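Local coordinates for alpha-n-acetylglucosaminidase family protein (Clostridium perfringens, PDB 4A41) that binds galactose as a family 32 carbohydrate-binding module of a large family 89 glycoside hydrolase, an alpha-N-acetylglucosaminidase, and holds a calcium ion, at residues T61-V66 / G149-S153; K95-T100 / D122-S126; F49-G53 / A154-N158. One frame throughout, in Å; residues are numbered along the deposited sequence. Where two conformers were deposited one is given.

Contact 1 of 3, residues T61-V66 / G149-S153; sequences TKYNPV and GGFAS. With GAL (beta-D-galactopyranose), chain C.
Thr61 and Ala152 hold each other by two hydrogen bonds. The backbone N of Thr61 gives its proton to Ala152 O at 2.9 Å, and the N-H of Ala152 answers by pointing at Thr61 OG1, 3.0 Å away and nearly straight (172°). That second bond needs a hydroxyl tucked between the threonine's own backbone N and carbonyl carbon (chi1 47°); the same rotation lays the methyl CG2 of Thr61 beside Ala152 CB at 3.8 Å. One residue thus grips both polar atoms of Ala152, in the buried part of the contact.

Further along the loop the chemistry turns apolar and opens into the sugar site. Residues 61-66 follow the short strand 59-60, and residues 149-153 lead into strand 153-160, its neighbour in one sheet of the beta-sandwich expected of an F5/8 type C fold; these loops at the sheet's end bring two aromatic residues to the galactose, as in other family 32 modules. The Tyr63 ring lies with one face under the sugar, GAL C6 sitting 3.6 Å above its plane over the centre, while its hydroxyl is hydrogen-bonded to Glu44. Phe151 closes in from another direction, its CZ 3.7 Å from GAL C6, so the exocyclic carbon sits in the corner formed by the two rings. His60 meets both rings, and Glu44, His60, Arg91 and Asn96 supply hydrogen bonds to the sugar.

Val66 CG2 comes obliquely to Phe151 CE1, 3.5 Å away, the two side chains crossing at about a right angle. Tyr63 CB touches the same CE1 of Phe151 at 4.0 Å, and the carbonyl O of Gly149 rests over one face of the ring, offset toward its rim.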
ATOM      1  N   THR A  61      -4.651   9.055   1.399  1.00 10.71           N
ATOM      2  CA  THR A  61      -5.653   9.099   2.454  1.00 11.25           C
ATOM      3  C   THR A  61      -6.543  10.339   2.262  1.00 11.95           C
ATOM      4  O   THR A  61      -6.109  11.345   1.688  1.00 12.60           O
ATOM      5  CB  THR A  61      -4.994   9.132   3.866  1.00 11.46           C
ATOM      6  OG1 THR A  61      -3.934  10.103   3.886  1.00 12.75           O
ATOM      7  CG2 THR A  61      -4.410   7.734   4.228  1.00 12.01           C
ATOM      8  N   LYS A  62      -7.774  10.252   2.769  0.50 13.17           N
ATOM      9  CA  LYS A  62      -8.738  11.360   2.698  0.50 14.27           C
ATOM     10  C   LYS A  62      -8.239  12.590   3.433  0.50 15.04           C
ATOM     11  O   LYS A  62      -7.781  12.502   4.576  0.50 15.79           O
ATOM     12  CB  LYS A  62     -10.080  10.916   3.282  0.50 13.84           C
ATOM     13  CG  LYS A  62     -11.130  12.033   3.468  0.50 15.30           C
ATOM     14  CD  LYS A  62     -11.523  12.629   2.133  0.50 16.50           C
ATOM     15  CE  LYS A  62     -12.726  13.542   2.277  0.50 19.46           C
ATOM     16  NZ  LYS A  62     -13.973  12.758   2.399  0.50 22.66           N
ATOM     17  N   TYR A  63      -8.331  13.742   2.768  1.00 16.18           N
ATOM     18  CA  TYR A  63      -7.988  14.982   3.436  1.00 17.94           C
ATOM     19  C   TYR A  63      -9.138  15.993   3.257  1.00 20.79           C
ATOM     20  O   TYR A  63     -10.160  15.667   2.646  1.00 20.95           O
ATOM     21  CB  TYR A  63      -6.605  15.477   3.009  1.00 17.44           C
ATOM     22  CG  TYR A  63      -6.435  15.703   1.535  1.00 16.43           C
ATOM     23  CD1 TYR A  63      -6.736  16.943   0.963  1.00 15.57           C
ATOM     24  CD2 TYR A  63      -5.943  14.687   0.695  1.00 16.42           C
ATOM     25  CE1 TYR A  63      -6.564  17.152  -0.409  1.00 18.14           C
ATOM     26  CE2 TYR A  63      -5.766  14.890  -0.672  1.00 15.31           C
ATOM     27  CZ  TYR A  63      -6.067  16.139  -1.214  1.00 17.18           C
ATOM     28  OH  TYR A  63      -5.902  16.369  -2.557  1.00 19.66           O
ATOM     29  N   ASN A  64      -8.978  17.172   3.861  1.00 24.05           N
ATOM     30  CA  ASN A  64     -10.043  18.200   3.932  1.00 26.86           C
ATOM     31  C   ASN A  64     -11.396  17.692   4.505  1.00 27.36           C
ATOM     32  O   ASN A  64     -12.407  17.637   3.785  1.00 29.48           O
ATOM     33  CB  ASN A  64     -10.178  18.939   2.576  1.00 27.92           C
ATOM     34  CG  ASN A  64      -8.894  19.735   2.201  1.00 30.29           C
ATOM     35  OD1 ASN A  64      -8.108  20.142   3.076  1.00 34.04           O
ATOM     36  ND2 ASN A  64      -8.686  19.950   0.900  1.00 32.75           N
ATOM     37  N   PRO A  65     -11.415  17.301   5.803  1.00 26.96           N
ATOM     38  CA  PRO A  65     -10.277  17.300   6.706  1.00 26.25           C
ATOM     39  C   PRO A  65      -9.588  15.938   6.693  1.00 24.93           C
ATOM     40  O   PRO A  65     -10.140  14.951   6.182  1.00 24.25           O
ATOM     41  CB  PRO A  65     -10.923  17.552   8.072  1.00 26.50           C
ATOM     42  CG  PRO A  65     -12.234  16.867   7.966  1.00 26.51           C
ATOM     43  CD  PRO A  65     -12.654  16.927   6.519  1.00 27.01           C
ATOM     44  N   VAL A  66      -8.389  15.919   7.250  1.00 25.12           N
ATOM     45  CA  VAL A  66      -7.606  14.705   7.353  1.00 24.26           C
ATOM     46  C   VAL A  66      -8.334  13.643   8.174  1.00 23.40           C
ATOM     47  O   VAL A  66      -8.969  13.932   9.203  1.00 23.55           O
ATOM     48  CB  VAL A  66      -6.226  15.012   7.967  1.00 24.94           C
ATOM     49  CG1 VAL A  66      -5.438  13.740   8.266  1.00 26.64           C
ATOM     50  CG2 VAL A  66      -5.440  15.910   7.041  1.00 25.93           C
ATOM     51  N   GLY A 149       3.636  14.744   6.320  1.00 11.30           N
ATOM     52  CA  GLY A 149       2.460  15.591   6.473  1.00 12.11           C
ATOM     53  C   GLY A 149       1.348  14.979   7.302  1.00 11.48           C
ATOM     54  O   GLY A 149       0.309  15.597   7.509  1.00 12.16           O
ATOM     55  N   GLY A 150       1.558  13.740   7.748  1.00 11.91           N
ATOM     56  CA  GLY A 150       0.495  13.002   8.432  1.00 12.17           C
ATOM     57  C   GLY A 150      -0.538  12.384   7.499  1.00 12.05           C
ATOM     58  O   GLY A 150      -1.591  11.956   7.951  1.00 13.66           O
ATOM     59  N   PHE A 151      -0.219  12.350   6.204  1.00 12.89           N
ATOM     60  CA  PHE A 151      -1.012  11.667   5.186  1.00 11.88           C
ATOM     61  C   PHE A 151      -0.300  10.342   4.871  1.00 11.70           C
ATOM     62  O   PHE A 151       0.829  10.135   5.268  1.00 11.83           O
ATOM     63  CB  PHE A 151      -1.023  12.502   3.906  1.00 13.40           C
ATOM     64  CG  PHE A 151      -1.360  13.962   4.123  1.00 11.48           C
ATOM     65  CD1 PHE A 151      -2.658  14.356   4.369  1.00 13.18           C
ATOM     66  CD2 PHE A 151      -0.363  14.944   4.018  1.00 12.23           C
ATOM     67  CE1 PHE A 151      -2.970  15.725   4.567  1.00 14.90           C
ATOM     68  CE2 PHE A 151      -0.668  16.309   4.211  1.00 11.65           C
ATOM     69  CZ  PHE A 151      -1.961  16.687   4.480  1.00 13.39           C
ATOM     70  N   ALA A 152      -0.992   9.462   4.155  1.00 11.16           N
ATOM     71  CA  ALA A 152      -0.324   8.317   3.526  1.00 10.59           C
ATOM     72  C   ALA A 152      -0.690   8.267   2.070  1.00  9.18           C
ATOM     73  O   ALA A 152      -1.853   8.510   1.693  1.00  9.65           O
ATOM     74  CB  ALA A 152      -0.704   7.025   4.221  1.00 10.70           C
ATOM     75  N   SER A 153       0.297   7.940   1.242  1.00 10.11           N
ATOM     76  CA  SER A 153       0.034   7.803  -0.192  1.00  9.52           C
ATOM     77  C   SER A 153       0.910   6.724  -0.799  1.00 10.17           C
ATOM     78  O   SER A 153       1.902   6.315  -0.197  1.00 10.64           O
ATOM     79  CB  SER A 153       0.211   9.147  -0.942  1.00 10.12           C
ATOM     80  OG  SER A 153       1.541   9.634  -0.807  1.00 10.60           O
TER
HETATM   81  C1  GAL C2495      -1.291  18.789  -1.865  1.00 14.92           C
HETATM   82  C2  GAL C2495      -0.785  17.536  -2.553  1.00 13.61           C
HETATM   83  C3  GAL C2495      -1.879  16.467  -2.436  1.00 13.85           C
HETATM   84  C4  GAL C2495      -2.266  16.281  -0.975  1.00 13.55           C
HETATM   85  C5  GAL C2495      -2.685  17.630  -0.382  1.00 13.57           C
HETATM   86  C6  GAL C2495      -3.079  17.508   1.089  1.00 16.92           C
HETATM   87  O1  GAL C2495      -0.257  19.733  -1.900  1.00 17.39           O
HETATM   88  O2  GAL C2495      -0.439  17.791  -3.913  1.00 16.89           O
HETATM   89  O3  GAL C2495      -1.387  15.278  -3.041  1.00 15.53           O
HETATM   90  O4  GAL C2495      -1.136  15.750  -0.251  1.00 13.22           O
HETATM   91  O5  GAL C2495      -1.568  18.488  -0.508  1.00 14.85           O
HETATM   92  O6  GAL C2495      -3.606  18.736   1.593  1.00 19.23           O

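Contact 2 of 3, residues K95-T100 / D122-S126; sequences KNGNIT and DDSGS. With GAL (beta-D-galactopyranose), chain C.
A turn-to-loop contact, polar and partly buried, joins residues 95-100, which run from a type II beta turn into strand 99-100, to the loop 122-126 between strands 113-120 and 128-137. Its middle is Asn98, whose ND2 donates to Asp123 O at 2.8 Å, nearly straight (165°). The acceptor lies in the plane of the asparagine amide, yet the donor stands well above the carbonyl plane of Asp123.

Lys95 stretches its extended chain past the same carbonyl, with CE 3.5 Å from Asp123 O, and ends in a salt bridge from NZ to Asp123 OD1 at 3.1 Å. The ammonium comes from above the carboxylate plane. On the other flank Thr100 CG2 packs on Asp123 CB at 3.7 Å, the two side chains side by side and pointing the same way. A water bridges Ile99 O and Asp122 O, donating to both.

Loop 122-126 carries its own bracing. Asp122 OD1 accepts from the N-H of Ser124, forming an Asx turn, and from Ser124 OG at 2.7 Å; the amide arrives on the anti side and the hydroxyl on the syn side, both from one face of the carboxylate. Ser124 OG in turn accepts from Ser126 N, an ST turn.

At the far corner of the beta turn Asn96 faces the galactose pocket. With its CG beside the backbone N (chi1 -81°), it puts ND2 3.0 Å from GAL O4, and a weak second bond goes to GAL O5. Its backbone O accepts from Arg91 and from Ser153 OG.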
ATOM      1  N   LYS A  95       6.100  14.959  -1.921  1.00 17.07           N
ATOM      2  CA  LYS A  95       6.297  14.020  -0.782  1.00 16.27           C
ATOM      3  C   LYS A  95       5.117  13.745   0.162  1.00 14.78           C
ATOM      4  O   LYS A  95       5.198  12.802   0.967  1.00 13.47           O
ATOM      5  CB  LYS A  95       7.514  14.458   0.052  1.00 17.48           C
ATOM      6  CG  LYS A  95       8.847  14.273  -0.674  1.00 19.71           C
ATOM      7  CD  LYS A  95      10.061  14.486   0.233  1.00 23.87           C
ATOM      8  CE  LYS A  95      11.349  14.138  -0.507  1.00 28.30           C
ATOM      9  NZ  LYS A  95      12.532  13.976   0.407  1.00 31.50           N
ATOM     10  N   ASN A  96       4.025  14.514   0.085  1.00 13.46           N
ATOM     11  CA  ASN A  96       2.905  14.280   1.029  1.00 13.00           C
ATOM     12  C   ASN A  96       2.435  12.833   0.966  1.00 12.18           C
ATOM     13  O   ASN A  96       2.151  12.282  -0.123  1.00 12.10           O
ATOM     14  CB  ASN A  96       1.706  15.179   0.795  1.00 11.68           C
ATOM     15  CG  ASN A  96       1.860  16.557   1.405  1.00 13.21           C
ATOM     16  OD1 ASN A  96       2.831  16.843   2.144  1.00 14.82           O
ATOM     17  ND2 ASN A  96       0.894  17.419   1.095  1.00 12.34           N
ATOM     18  N   GLY A  97       2.444  12.213   2.133  1.00 11.44           N
ATOM     19  CA  GLY A  97       1.993  10.827   2.260  1.00 10.78           C
ATOM     20  C   GLY A  97       3.079   9.770   2.077  1.00 11.86           C
ATOM     21  O   GLY A  97       2.810   8.575   2.268  1.00 12.28           O
ATOM     22  N   ASN A  98       4.300  10.170   1.734  1.00 11.32           N
ATOM     23  CA  ASN A  98       5.395   9.198   1.670  1.00 11.32           C
ATOM     24  C   ASN A  98       5.472   8.515   3.026  1.00 11.78           C
ATOM     25  O   ASN A  98       5.612   9.174   4.087  1.00 12.39           O
ATOM     26  CB  ASN A  98       6.736   9.863   1.315  1.00 11.49           C
ATOM     27  CG  ASN A  98       6.848  10.168  -0.161  1.00 12.38           C
ATOM     28  OD1 ASN A  98       5.879  10.052  -0.915  1.00 13.04           O
ATOM     29  ND2 ASN A  98       8.037  10.593  -0.589  1.00 14.13           N
ATOM     30  N   ILE A  99       5.319   7.187   2.996  1.00 11.05           N
ATOM     31  CA  ILE A  99       5.154   6.447   4.236  1.00 10.63           C
ATOM     32  C   ILE A  99       6.521   6.233   4.885  1.00 10.75           C
ATOM     33  O   ILE A  99       7.443   5.738   4.234  1.00 11.49           O
ATOM     34  CB  ILE A  99       4.424   5.104   3.978  1.00  9.46           C
ATOM     35  CG1 ILE A  99       3.020   5.362   3.467  1.00 10.52           C
ATOM     36  CG2 ILE A  99       4.434   4.230   5.257  1.00 12.57           C
ATOM     37  CD1 ILE A  99       2.316   4.119   2.872  1.00 12.03           C
ATOM     38  N   THR A 100       6.639   6.597   6.158  1.00 12.08           N
ATOM     39  CA  THR A 100       7.954   6.525   6.818  1.00 12.77           C
ATOM     40  C   THR A 100       7.986   5.562   7.994  1.00 12.68           C
ATOM     41  O   THR A 100       9.063   5.219   8.480  1.00 13.91           O
ATOM     42  CB  THR A 100       8.421   7.905   7.275  1.00 14.18           C
ATOM     43  OG1 THR A 100       7.399   8.469   8.093  1.00 15.12           O
ATOM     44  CG2 THR A 100       8.688   8.812   6.040  1.00 16.06           C
ATOM     45  N   ASP A 122      12.817   5.809   4.609  1.00 16.51           N
ATOM     46  CA  ASP A 122      13.124   7.229   4.384  1.00 16.99           C
ATOM     47  C   ASP A 122      12.017   7.896   3.574  1.00 17.34           C
ATOM     48  O   ASP A 122      11.202   7.210   2.941  1.00 16.79           O
ATOM     49  CB  ASP A 122      14.538   7.435   3.796  1.00 17.90           C
ATOM     50  CG  ASP A 122      14.665   7.068   2.319  1.00 20.31           C
ATOM     51  OD1 ASP A 122      13.815   7.421   1.466  1.00 19.64           O
ATOM     52  OD2 ASP A 122      15.713   6.478   1.966  1.00 26.49           O
ATOM     53  N   ASP A 123      11.960   9.223   3.622  1.00 17.32           N
ATOM     54  CA  ASP A 123      10.887   9.927   2.932  1.00 18.33           C
ATOM     55  C   ASP A 123      11.173  10.280   1.472  1.00 17.73           C
ATOM     56  O   ASP A 123      10.415  11.045   0.850  1.00 17.98           O
ATOM     57  CB  ASP A 123      10.442  11.147   3.720  1.00 19.01           C
ATOM     58  CG  ASP A 123      11.490  12.247   3.762  1.00 21.53           C
ATOM     59  OD1 ASP A 123      12.473  12.222   2.983  1.00 22.52           O
ATOM     60  OD2 ASP A 123      11.305  13.174   4.584  1.00 25.74           O
ATOM     61  N   SER A 124      12.246   9.730   0.905  1.00 17.37           N
ATOM     62  CA  SER A 124      12.535   9.928  -0.504  1.00 17.53           C
ATOM     63  C   SER A 124      11.549   9.163  -1.412  1.00 16.79           C
ATOM     64  O   SER A 124      10.814   8.269  -0.941  1.00 16.70           O
ATOM     65  CB  SER A 124      13.968   9.529  -0.822  1.00 18.13           C
ATOM     66  OG  SER A 124      14.064   8.128  -1.078  1.00 17.63           O
ATOM     67  N   GLY A 125      11.573   9.496  -2.704  1.00 17.29           N
ATOM     68  CA  GLY A 125      10.765   8.797  -3.713  1.00 16.94           C
ATOM     69  C   GLY A 125      11.287   7.443  -4.154  1.00 16.88           C
ATOM     70  O   GLY A 125      10.743   6.861  -5.088  1.00 17.04           O
ATOM     71  N   SER A 126      12.333   6.922  -3.502  1.00 16.11           N
ATOM     72  CA  SER A 126      12.883   5.632  -3.895  1.00 15.58           C
ATOM     73  C   SER A 126      11.891   4.500  -3.647  1.00 14.69           C
ATOM     74  O   SER A 126      11.149   4.519  -2.666  1.00 14.76           O
ATOM     75  CB  SER A 126      14.183   5.349  -3.132  1.00 15.94           C
ATOM     76  OG  SER A 126      13.926   5.215  -1.765  1.00 19.58           O
TER
HETATM   77  C1  GAL C2495      -1.291  18.789  -1.865  1.00 14.92           C
HETATM   78  C2  GAL C2495      -0.785  17.536  -2.553  1.00 13.61           C
HETATM   79  C3  GAL C2495      -1.879  16.467  -2.436  1.00 13.85           C
HETATM   80  C4  GAL C2495      -2.266  16.281  -0.975  1.00 13.55           C
HETATM   81  C5  GAL C2495      -2.685  17.630  -0.382  1.00 13.57           C
HETATM   82  C6  GAL C2495      -3.079  17.508   1.089  1.00 16.92           C
HETATM   83  O1  GAL C2495      -0.257  19.733  -1.900  1.00 17.39           O
HETATM   84  O2  GAL C2495      -0.439  17.791  -3.913  1.00 16.89           O
HETATM   85  O3  GAL C2495      -1.387  15.278  -3.041  1.00 15.53           O
HETATM   86  O4  GAL C2495      -1.136  15.750  -0.251  1.00 13.22           O
HETATM   87  O5  GAL C2495      -1.568  18.488  -0.508  1.00 14.85           O
HETATM   88  O6  GAL C2495      -3.606  18.736   1.593  1.00 19.23           O
HETATM   89  O   HOH W   1       8.903   6.291   1.810  1.00 19.86           O

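Contact 3 of 3, residues F49-G53 / A154-N158; sequences FAIDG and AAELN. With CA (calcium ion), chain B.
Calcium coordination is the strongest tie between residues 49-53 and 154-158, and each segment gives it one backbone carbonyl and one carboxylate. Phe49 O is 2.3 Å from the calcium and Ala155 O 2.5 Å, while Asp52 OD1 and Glu156 OE2 each bind at 2.4 Å. Both acids use a single oxygen. The side chains of Asp52 and Glu156 arrive at about a right angle to each other, but their carboxylate planes are nearly parallel, only 6° apart. Asp52 OD1 sits 2.8 Å from Glu156 OE2. The calcium they share probably offsets the repulsion of two oxygens this close. Glu156 starts off away from the 49-53 loop and comes back to it by a bend at chi2 (-66°), which carries the carboxylate round to the metal.

Hydrogen bonds add to this grip. Leu157 N donates to Ala50 O at 2.9 Å, and Glu156 CA brings a C-H against the same Ala50 O at 3.3 Å, so one carbonyl anchors the loop to the strand. The other oxygen of Glu156, OE1, takes a weak bond from Gly53 N and is also hydrogen-bonded to Gln27 NE2.

Apolar packing lies on the sandwich side. Ala50 CB meets Leu157 CD1 at 4.0 Å, with Ile73 and Trp59 also against the alanine. Separately, the methyl CG2 of Ile51 lies against the backbone carbonyl of Leu157.

Within strand 153-160, Ala155 and Glu156 together face Leu89 in a classic beta bulge, and these two consecutive residues give the ion a carbonyl and a carboxylate. Lys54 O and both oxygens of Thr57 complete seven ligands, a loop-and-strand calcium site like the structural one found in many family 32 beta-sandwich modules.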
ATOM      1  N   PHE A  49      -5.965   3.365  -7.485  1.00 10.75           N
ATOM      2  CA  PHE A  49      -4.838   4.011  -8.137  1.00 10.54           C
ATOM      3  C   PHE A  49      -3.492   3.438  -7.697  1.00  9.60           C
ATOM      4  O   PHE A  49      -2.494   3.657  -8.346  1.00 10.97           O
ATOM      5  CB  PHE A  49      -4.829   5.521  -7.874  1.00 10.31           C
ATOM      6  CG  PHE A  49      -5.957   6.267  -8.531  1.00 11.85           C
ATOM      7  CD1 PHE A  49      -6.674   5.722  -9.602  1.00 15.95           C
ATOM      8  CD2 PHE A  49      -6.317   7.513  -8.063  1.00 12.94           C
ATOM      9  CE1 PHE A  49      -7.723   6.449 -10.198  1.00 17.75           C
ATOM     10  CE2 PHE A  49      -7.357   8.247  -8.677  1.00 14.82           C
ATOM     11  CZ  PHE A  49      -8.032   7.710  -9.731  1.00 16.95           C
ATOM     12  N   ALA A  50      -3.461   2.682  -6.599  1.00  9.07           N
ATOM     13  CA  ALA A  50      -2.170   2.095  -6.143  1.00  9.90           C
ATOM     14  C   ALA A  50      -1.790   0.848  -6.950  1.00  8.93           C
ATOM     15  O   ALA A  50      -0.710   0.336  -6.802  1.00 10.01           O
ATOM     16  CB  ALA A  50      -2.241   1.774  -4.621  1.00  9.80           C
ATOM     17  N   ILE A  51      -2.712   0.336  -7.774  1.00 10.35           N
ATOM     18  CA  ILE A  51      -2.468  -0.932  -8.493  1.00 10.17           C
ATOM     19  C   ILE A  51      -2.902  -0.828  -9.973  1.00 11.20           C
ATOM     20  O   ILE A  51      -3.400  -1.802 -10.557  1.00 11.21           O
ATOM     21  CB  ILE A  51      -3.169  -2.132  -7.801  1.00 10.98           C
ATOM     22  CG1 ILE A  51      -4.669  -1.869  -7.584  1.00 11.77           C
ATOM     23  CG2 ILE A  51      -2.467  -2.511  -6.505  1.00  8.75           C
ATOM     24  CD1 ILE A  51      -5.420  -3.175  -7.280  1.00 13.24           C
ATOM     25  N   ASP A  52      -2.697   0.347 -10.570  1.00 11.95           N
ATOM     26  CA  ASP A  52      -3.072   0.548 -11.980  1.00 12.37           C
ATOM     27  C   ASP A  52      -1.894   0.574 -12.954  1.00 13.46           C
ATOM     28  O   ASP A  52      -2.087   0.813 -14.169  1.00 13.47           O
ATOM     29  CB  ASP A  52      -3.964   1.798 -12.130  1.00 13.03           C
ATOM     30  CG  ASP A  52      -3.257   3.072 -11.700  1.00 12.82           C
ATOM     31  OD1 ASP A  52      -2.081   2.998 -11.288  1.00 12.63           O
ATOM     32  OD2 ASP A  52      -3.868   4.146 -11.807  1.00 14.13           O
ATOM     33  N   GLY A  53      -0.690   0.296 -12.462  1.00 13.46           N
ATOM     34  CA  GLY A  53       0.514   0.279 -13.298  1.00 14.06           C
ATOM     35  C   GLY A  53       0.929   1.655 -13.810  1.00 15.65           C
ATOM     36  O   GLY A  53       1.701   1.763 -14.773  1.00 18.01           O
ATOM     37  N   ALA A 154       0.521   6.234  -1.981  1.00 10.34           N
ATOM     38  CA  ALA A 154       1.296   5.191  -2.682  1.00 10.06           C
ATOM     39  C   ALA A 154       1.012   5.245  -4.170  1.00  9.85           C
ATOM     40  O   ALA A 154      -0.161   5.231  -4.565  1.00  9.00           O
ATOM     41  CB  ALA A 154       0.937   3.779  -2.134  1.00 10.67           C
ATOM     42  N   ALA A 155       2.072   5.318  -4.980  1.00 10.57           N
ATOM     43  CA  ALA A 155       1.878   5.343  -6.439  1.00 10.76           C
ATOM     44  C   ALA A 155       1.607   3.950  -6.963  1.00 10.77           C
ATOM     45  O   ALA A 155       0.662   3.758  -7.720  1.00  9.81           O
ATOM     46  CB  ALA A 155       3.088   5.954  -7.151  1.00 10.36           C
ATOM     47  N   GLU A 156       2.430   2.980  -6.550  1.00  9.99           N
ATOM     48  CA  GLU A 156       2.283   1.597  -7.023  1.00  9.59           C
ATOM     49  C   GLU A 156       2.700   0.638  -5.937  1.00  9.83           C
ATOM     50  O   GLU A 156       3.769   0.781  -5.353  1.00 10.18           O
ATOM     51  CB  GLU A 156       3.137   1.318  -8.283  1.00  9.66           C
ATOM     52  CG  GLU A 156       2.627   1.976  -9.551  1.00 10.69           C
ATOM     53  CD  GLU A 156       1.294   1.395  -9.970  1.00 10.54           C
ATOM     54  OE1 GLU A 156       1.215   0.175 -10.193  1.00 13.06           O
ATOM     55  OE2 GLU A 156       0.315   2.146 -10.135  1.00 11.13           O
ATOM     56  N   LEU A 157       1.887  -0.397  -5.745  1.00  9.04           N
ATOM     57  CA  LEU A 157       2.200  -1.508  -4.839  1.00  9.18           C
ATOM     58  C   LEU A 157       2.257  -2.778  -5.635  1.00  9.46           C
ATOM     59  O   LEU A 157       1.371  -3.049  -6.447  1.00 10.82           O
ATOM     60  CB  LEU A 157       1.076  -1.627  -3.789  1.00  9.07           C
ATOM     61  CG  LEU A 157       0.863  -0.376  -2.937  1.00 10.14           C
ATOM     62  CD1 LEU A 157      -0.336  -0.587  -1.976  1.00 12.02           C
ATOM     63  CD2 LEU A 157       2.133   0.022  -2.146  1.00 11.68           C
ATOM     64  N   ASN A 158       3.279  -3.592  -5.349  1.00  9.48           N
ATOM     65  CA  ASN A 158       3.411  -4.912  -5.994  1.00 10.16           C
ATOM     66  C   ASN A 158       3.684  -6.015  -4.972  1.00 10.24           C
ATOM     67  O   ASN A 158       4.347  -5.798  -3.954  1.00 10.94           O
ATOM     68  CB  ASN A 158       4.440  -4.879  -7.134  1.00 10.38           C
ATOM     69  CG  ASN A 158       3.892  -4.193  -8.371  1.00 12.45           C
ATOM     70  OD1 ASN A 158       3.164  -4.813  -9.149  1.00 12.55           O
ATOM     71  ND2 ASN A 158       4.216  -2.917  -8.541  1.00 12.48           N
TER
HETATM   72 CA    CA B2494      -0.705   4.249  -9.704  1.00 10.83          CA

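Contact 3 lies nearest the middle of the module, about 8 Å from the chain centre to its own centre, and mixes metal bonds with core packing; contacts 1 and 2 sit farther out, at 14 and 12 Å. Contacts 1 and 3 share strand 153-160 and its approach, since their segments adjoin at Ser153 and Ala154, so one continuous stretch serves sugar and calcium; the centres of the two contacts lie about 17 Å apart. Contacts 1 and 2 meet directly, Ser153 probably hydrogen-bonding to Asn96 and Gly97, and both touch galactose: the first with aromatic surfaces, the second with an amide. Away from the sugar, contact 2 is held by a salt bridge and an asparagine-to-carbonyl hydrogen bond.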